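ABC transporter, solute-binding protein (Staphylococcus aureus, PDB 6LKL) binds alpha-D-glucose 6-phosphate, probably as the extracellular solute-binding lipoprotein that delivers its ligand to an ABC transporter. Local coordinates at residues N1-Y6 with G52-G57; Y188-R193 with E249-S254. All coordinates share one frame; numbering follows the deposited sequence.

In the fold
The chain opens with strand 3-7. It then passes through helix 11-25, strand 29-33 and helix 36-44 before contact 1 closes this first loop, laying strand 54-56 beside strand 3-7. Much later it runs down strand 184-188 into helix 189-197. Contact 2 closes a second loop when the chain leaves helix 240-249 and turns past the start of helix 189-197. The two loops follow one another, neither nested nor crossed. The centres of the two contacts lie about 23 Å apart, yet both reach the same mixed sheet. Contact 1 builds part of it; contact 2 joins a helix that follows one of its strands to the approach to the short, weakly bonded strand 253-254.

Contact 1: N1-Y6 with G52-G57; sequences NVLTVY and GDVFMG
Val5 CG1 packs on Met56 CB at 3.7 Å; standing anti to the backbone N (chi1 177°), it is the methyl that meets Met56. Val54 lies on the same face of the sheet, where Leu233 and Leu237 of helix 230-237 cover Val5 and Met56. On the face of Tyr6 and Phe55, Tyr6 CB sits over one face of the Phe55 ring, 4.1 Å from its centroid, as a CH-pi contact. The two ring planes are near parallel but slid apart, so they barely overlap. Leu39, Leu40 and Leu43 of helix 36-44 pack against Phe55. The Phe55 side chain is about 5 Å from the Thr36 side chain and from Gly58, both seen to bind glucose 6-phosphate.

The backbones form a parallel beta ladder in the solute-binding protein fold. Tyr6 is bonded through both its N and its O: N donates to Val54 O, and O accepts from Met56 N at 2.7 Å. Two residues earlier, Thr4 O takes two donors, Asp53 N at 2.9 Å and Val54 N at 3.2 Å.

Further out, Asp53 OD2 uses its anti lone pair to accept from Thr4 N at 3.1 Å, almost straight at 177°. A water joins OD2 to Val2 O. Asp53 OD1 is held by His227 N and Asn223 ND2. Tyr6 OH accepts from Gly52 N at 2.7 Å and also bonds Glu46.

Contact 2: Y188-R193 with E249-S254; sequences YEQDAR and EFDAKS
Phe250 meets Gln190 first: its CB lies 4.0 Å from Gln190 OE1, and the amide nitrogen NE2 comes to the edge of the phenyl ring, near its plane. Phe250 is also where the chain leaves helical geometry after helix 240-249.

Next comes Asp251, which buries more surface here than any other residue. Its backbone N donates to Gln190 OE1 at 3.1 Å, nearly along the amide C=O axis. Gln190 reaches it through a bend at chi2 (77°), which brings its amide across to the turn. Asp251 OD2 also lies 3.2 Å from Gln190 OE1, but both are acceptors and no bond forms. The Asp251 carboxylate lies against the aliphatic base of Arg193, with OD2 3.2 Å from CB. It makes no salt bridge there. Asp251 is the centre of an inverse gamma turn, which in this fold leads from helix 240-249 into strand 253-254, beside the first turn of helix 189-197.

Arg193 turns its guanidinium edge to Glu189, and NE donates to OE2 at 2.7 Å, with OE2 only 4° out of the guanidinium plane. Glu189 OE1 is bonded to Tyr206, so both carboxylate oxygens have partners. Glu189 CG approaches Asp251 O at 4.0 Å. A weak bond runs from Ala252 N back to Phe250 O.

Contact 1: N1-Y6 with G52-G57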
loop_
_atom_site.group_PDB
_atom_site.type_symbol
_atom_site.label_atom_id
_atom_site.label_comp_id
_atom_site.label_asym_id
_atom_site.label_seq_id
_atom_site.Cartn_x
_atom_site.Cartn_y
_atom_site.Cartn_z
ATOM N N ASN A 1 -10.578 28.986 -4.543
ATOM C CA ASN A 1 -9.793 28.403 -3.459
ATOM C C ASN A 1 -9.549 26.917 -3.712
ATOM O O ASN A 1 -10.459 26.095 -3.575
ATOM C CB ASN A 1 -10.496 28.604 -2.121
ATOM C CG ASN A 1 -9.544 29.016 -1.025
ATOM O OD1 ASN A 1 -8.693 29.886 -1.220
ATOM N ND2 ASN A 1 -9.674 28.387 0.135
ATOM N N VAL A 2 -8.315 26.585 -4.080
ATOM C CA VAL A 2 -7.971 25.242 -4.536
ATOM C C VAL A 2 -7.698 24.322 -3.353
ATOM O O VAL A 2 -6.990 24.682 -2.405
ATOM C CB VAL A 2 -6.763 25.312 -5.489
ATOM C CG1 VAL A 2 -6.211 23.927 -5.789
ATOM C CG2 VAL A 2 -7.169 26.000 -6.783
ATOM N N LEU A 3 -8.246 23.109 -3.431
ATOM C CA LEU A 3 -8.020 22.061 -2.441
ATOM C C LEU A 3 -6.879 21.174 -2.928
ATOM O O LEU A 3 -6.983 20.552 -3.989
ATOM C CB LEU A 3 -9.301 21.251 -2.234
ATOM C CG LEU A 3 -9.262 19.955 -1.423
ATOM C CD1 LEU A 3 -8.889 20.206 0.021
ATOM C CD2 LEU A 3 -10.613 19.264 -1.504
ATOM N N THR A 4 -5.795 21.117 -2.161
ATOM C CA THR A 4 -4.571 20.453 -2.593
ATOM C C THR A 4 -4.456 19.085 -1.932
ATOM O O THR A 4 -4.572 18.969 -0.706
ATOM C CB THR A 4 -3.349 21.312 -2.261
ATOM O OG1 THR A 4 -3.461 22.576 -2.927
ATOM C CG2 THR A 4 -2.073 20.628 -2.722
ATOM N N VAL A 5 -4.227 18.058 -2.747
ATOM C CA VAL A 5 -4.171 16.671 -2.296
ATOM C C VAL A 5 -2.805 16.097 -2.659
ATOM O O VAL A 5 -2.418 16.103 -3.834
ATOM C CB VAL A 5 -5.300 15.832 -2.922
ATOM C CG1 VAL A 5 -5.189 14.375 -2.512
ATOM C CG2 VAL A 5 -6.659 16.385 -2.527
ATOM N N TYR A 6 -2.075 15.609 -1.654
ATOM C CA TYR A 6 -0.922 14.748 -1.895
ATOM C C TYR A 6 -1.405 13.319 -2.107
ATOM O O TYR A 6 -2.221 12.818 -1.328
ATOM C CB TYR A 6 0.053 14.763 -0.717
ATOM C CG TYR A 6 0.489 16.118 -0.206
ATOM C CD1 TYR A 6 -0.284 16.818 0.708
ATOM C CD2 TYR A 6 1.701 16.672 -0.601
ATOM C CE1 TYR A 6 0.123 18.043 1.195
ATOM C CE2 TYR A 6 2.116 17.895 -0.120
ATOM C CZ TYR A 6 1.324 18.578 0.779
ATOM O OH TYR A 6 1.736 19.800 1.260
ATOM N N GLY A 52 -0.293 21.581 1.332
ATOM C CA GLY A 52 -1.618 21.184 0.912
ATOM C C GLY A 52 -2.465 20.734 2.091
ATOM O O GLY A 52 -2.091 20.843 3.259
ATOM N N ASP A 53 -3.631 20.186 1.759
ATOM C CA ASP A 53 -4.697 19.972 2.731
ATOM C C ASP A 53 -4.907 18.517 3.123
ATOM O O ASP A 53 -5.248 18.246 4.274
ATOM C CB ASP A 53 -6.014 20.524 2.177
ATOM C CG ASP A 53 -5.930 21.998 1.851
ATOM O OD1 ASP A 53 -5.893 22.816 2.794
ATOM O OD2 ASP A 53 -5.884 22.337 0.649
ATOM N N VAL A 54 -4.732 17.575 2.200
ATOM C CA VAL A 54 -5.082 16.179 2.437
ATOM C C VAL A 54 -3.990 15.295 1.855
ATOM O O VAL A 54 -3.481 15.556 0.759
ATOM C CB VAL A 54 -6.451 15.821 1.820
ATOM C CG1 VAL A 54 -6.793 14.353 2.061
ATOM C CG2 VAL A 54 -7.538 16.716 2.372
ATOM N N PHE A 55 -3.624 14.250 2.596
ATOM C CA PHE A 55 -2.761 13.185 2.095
ATOM C C PHE A 55 -3.646 11.971 1.838
ATOM O O PHE A 55 -4.199 11.391 2.779
ATOM C CB PHE A 55 -1.641 12.857 3.079
ATOM C CG PHE A 55 -0.453 12.200 2.436
ATOM C CD1 PHE A 55 -0.567 10.942 1.868
ATOM C CD2 PHE A 55 0.775 12.837 2.399
ATOM C CE1 PHE A 55 0.522 10.335 1.269
ATOM C CE2 PHE A 55 1.870 12.232 1.803
ATOM C CZ PHE A 55 1.742 10.982 1.240
ATOM N N MET A 56 -3.770 11.589 0.571
ATOM C CA MET A 56 -4.705 10.558 0.134
ATOM C C MET A 56 -3.917 9.375 -0.417
ATOM O O MET A 56 -3.287 9.483 -1.475
ATOM C CB MET A 56 -5.650 11.118 -0.927
ATOM C CG MET A 56 -6.594 10.095 -1.534
ATOM S SD MET A 56 -7.439 10.742 -2.986
ATOM C CE MET A 56 -8.323 9.278 -3.517
ATOM N N GLY A 57 -3.973 8.249 0.283
ATOM C CA GLY A 57 -3.356 7.024 -0.179
ATOM C C GLY A 57 -2.017 6.760 0.489
ATOM O O GLY A 57 -1.442 7.604 1.182
HETATM O O HOH W 1 -6.094 24.846 0.010
#

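Contact 2: Y188-R193 with E249-S254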
loop_
_atom_site.group_PDB
_atom_site.type_symbol
_atom_site.label_atom_id
_atom_site.label_comp_id
_atom_site.label_asym_id
_atom_site.label_seq_id
_atom_site.Cartn_x
_atom_site.Cartn_y
_atom_site.Cartn_z
ATOM N N TYR A 188 2.634 -6.175 -4.981
ATOM C CA TYR A 188 1.346 -6.076 -4.313
ATOM C C TYR A 188 0.245 -6.330 -5.333
ATOM O O TYR A 188 0.476 -6.330 -6.546
ATOM C CB TYR A 188 1.163 -4.723 -3.601
ATOM C CG TYR A 188 1.140 -3.500 -4.493
ATOM C CD1 TYR A 188 2.317 -2.877 -4.881
ATOM C CD2 TYR A 188 -0.062 -2.957 -4.926
ATOM C CE1 TYR A 188 2.297 -1.751 -5.686
ATOM C CE2 TYR A 188 -0.089 -1.832 -5.731
ATOM C CZ TYR A 188 1.091 -1.234 -6.106
ATOM O OH TYR A 188 1.064 -0.117 -6.906
ATOM N N GLU A 189 -0.966 -6.559 -4.825
ATOM C CA GLU A 189 -1.996 -7.214 -5.626
ATOM C C GLU A 189 -2.342 -6.409 -6.873
ATOM O O GLU A 189 -2.456 -6.972 -7.968
ATOM C CB GLU A 189 -3.247 -7.432 -4.773
ATOM C CG GLU A 189 -4.435 -8.044 -5.514
ATOM C CD GLU A 189 -4.655 -9.499 -5.179
ATOM O OE1 GLU A 189 -4.448 -9.879 -4.008
ATOM O OE2 GLU A 189 -5.042 -10.266 -6.086
ATOM N N GLN A 190 -2.510 -5.092 -6.737
ATOM C CA GLN A 190 -2.943 -4.282 -7.873
ATOM C C GLN A 190 -1.925 -4.334 -9.009
ATOM O O GLN A 190 -2.287 -4.585 -10.164
ATOM C CB GLN A 190 -3.189 -2.842 -7.421
ATOM C CG GLN A 190 -3.407 -1.821 -8.537
ATOM C CD GLN A 190 -4.797 -1.904 -9.134
ATOM O OE1 GLN A 190 -5.724 -2.416 -8.507
ATOM N NE2 GLN A 190 -4.950 -1.397 -10.352
ATOM N N ASP A 191 -0.647 -4.079 -8.706
ATOM C CA ASP A 191 0.400 -4.229 -9.717
ATOM C C ASP A 191 0.374 -5.613 -10.352
ATOM O O ASP A 191 0.424 -5.746 -11.578
ATOM C CB ASP A 191 1.782 -3.955 -9.116
ATOM C CG ASP A 191 2.296 -2.554 -9.419
ATOM O OD1 ASP A 191 1.583 -1.772 -10.082
ATOM O OD2 ASP A 191 3.436 -2.246 -9.013
ATOM N N ALA A 192 0.314 -6.658 -9.525
ATOM C CA ALA A 192 0.314 -8.021 -10.047
ATOM C C ALA A 192 -0.855 -8.244 -10.999
ATOM O O ALA A 192 -0.677 -8.746 -12.116
ATOM C CB ALA A 192 0.265 -9.021 -8.890
ATOM N N ARG A 193 -2.064 -7.868 -10.572
ATOM C CA ARG A 193 -3.247 -8.056 -11.407
ATOM C C ARG A 193 -3.156 -7.229 -12.680
ATOM O O ARG A 193 -3.513 -7.705 -13.764
ATOM C CB ARG A 193 -4.505 -7.679 -10.626
ATOM C CG ARG A 193 -4.781 -8.565 -9.435
ATOM C CD ARG A 193 -5.261 -9.946 -9.834
ATOM N NE ARG A 193 -5.418 -10.801 -8.659
ATOM C CZ ARG A 193 -5.699 -12.099 -8.703
ATOM N NH1 ARG A 193 -5.849 -12.716 -9.868
ATOM N NH2 ARG A 193 -5.816 -12.783 -7.574
ATOM N N GLU A 249 -13.867 -0.960 -9.302
ATOM C CA GLU A 249 -12.933 -0.458 -10.302
ATOM C C GLU A 249 -11.489 -0.875 -10.059
ATOM O O GLU A 249 -10.655 -0.693 -10.952
ATOM C CB GLU A 249 -12.985 1.075 -10.364
ATOM C CG GLU A 249 -14.267 1.654 -10.933
ATOM C CD GLU A 249 -14.152 3.143 -11.209
ATOM O OE1 GLU A 249 -13.150 3.756 -10.780
ATOM O OE2 GLU A 249 -15.063 3.701 -11.855
ATOM N N PHE A 250 -11.167 -1.429 -8.892
ATOM C CA PHE A 250 -9.781 -1.698 -8.542
ATOM C C PHE A 250 -9.680 -3.021 -7.800
ATOM O O PHE A 250 -10.662 -3.535 -7.259
ATOM C CB PHE A 250 -9.191 -0.578 -7.676
ATOM C CG PHE A 250 -9.195 0.767 -8.342
ATOM C CD1 PHE A 250 -8.267 1.074 -9.323
ATOM C CD2 PHE A 250 -10.121 1.732 -7.979
ATOM C CE1 PHE A 250 -8.269 2.313 -9.936
ATOM C CE2 PHE A 250 -10.127 2.972 -8.586
ATOM C CZ PHE A 250 -9.199 3.263 -9.566
ATOM N N ASP A 251 -8.462 -3.563 -7.778
ATOM C CA ASP A 251 -8.173 -4.793 -7.053
ATOM C C ASP A 251 -7.884 -4.484 -5.591
ATOM O O ASP A 251 -6.910 -4.984 -5.019
ATOM C CB ASP A 251 -6.984 -5.516 -7.689
ATOM C CG ASP A 251 -7.194 -5.795 -9.164
ATOM O OD1 ASP A 251 -8.071 -6.618 -9.499
ATOM O OD2 ASP A 251 -6.481 -5.184 -9.989
ATOM N N ALA A 252 -8.733 -3.663 -4.982
ATOM C CA ALA A 252 -8.626 -3.315 -3.577
ATOM C C ALA A 252 -9.917 -3.695 -2.870
ATOM O O ALA A 252 -10.982 -3.807 -3.483
ATOM C CB ALA A 252 -8.347 -1.818 -3.387
ATOM N N LYS A 253 -9.804 -3.900 -1.566
ATOM C CA LYS A 253 -10.942 -4.216 -0.725
ATOM C C LYS A 253 -11.308 -3.002 0.115
ATOM O O LYS A 253 -10.443 -2.212 0.506
ATOM C CB LYS A 253 -10.638 -5.430 0.152
ATOM C CG LYS A 253 -10.177 -6.616 -0.678
ATOM C CD LYS A 253 -9.973 -7.863 0.142
ATOM C CE LYS A 253 -9.693 -9.048 -0.760
ATOM N NZ LYS A 253 -10.924 -9.467 -1.487
ATOM N N SER A 254 -12.604 -2.849 0.363
ATOM C CA SER A 254 -13.093 -1.709 1.120
ATOM C C SER A 254 -12.728 -1.838 2.594
ATOM O O SER A 254 -12.586 -2.939 3.132
ATOM C CB SER A 254 -14.609 -1.582 0.971
ATOM O OG SER A 254 -15.139 -0.686 1.932
#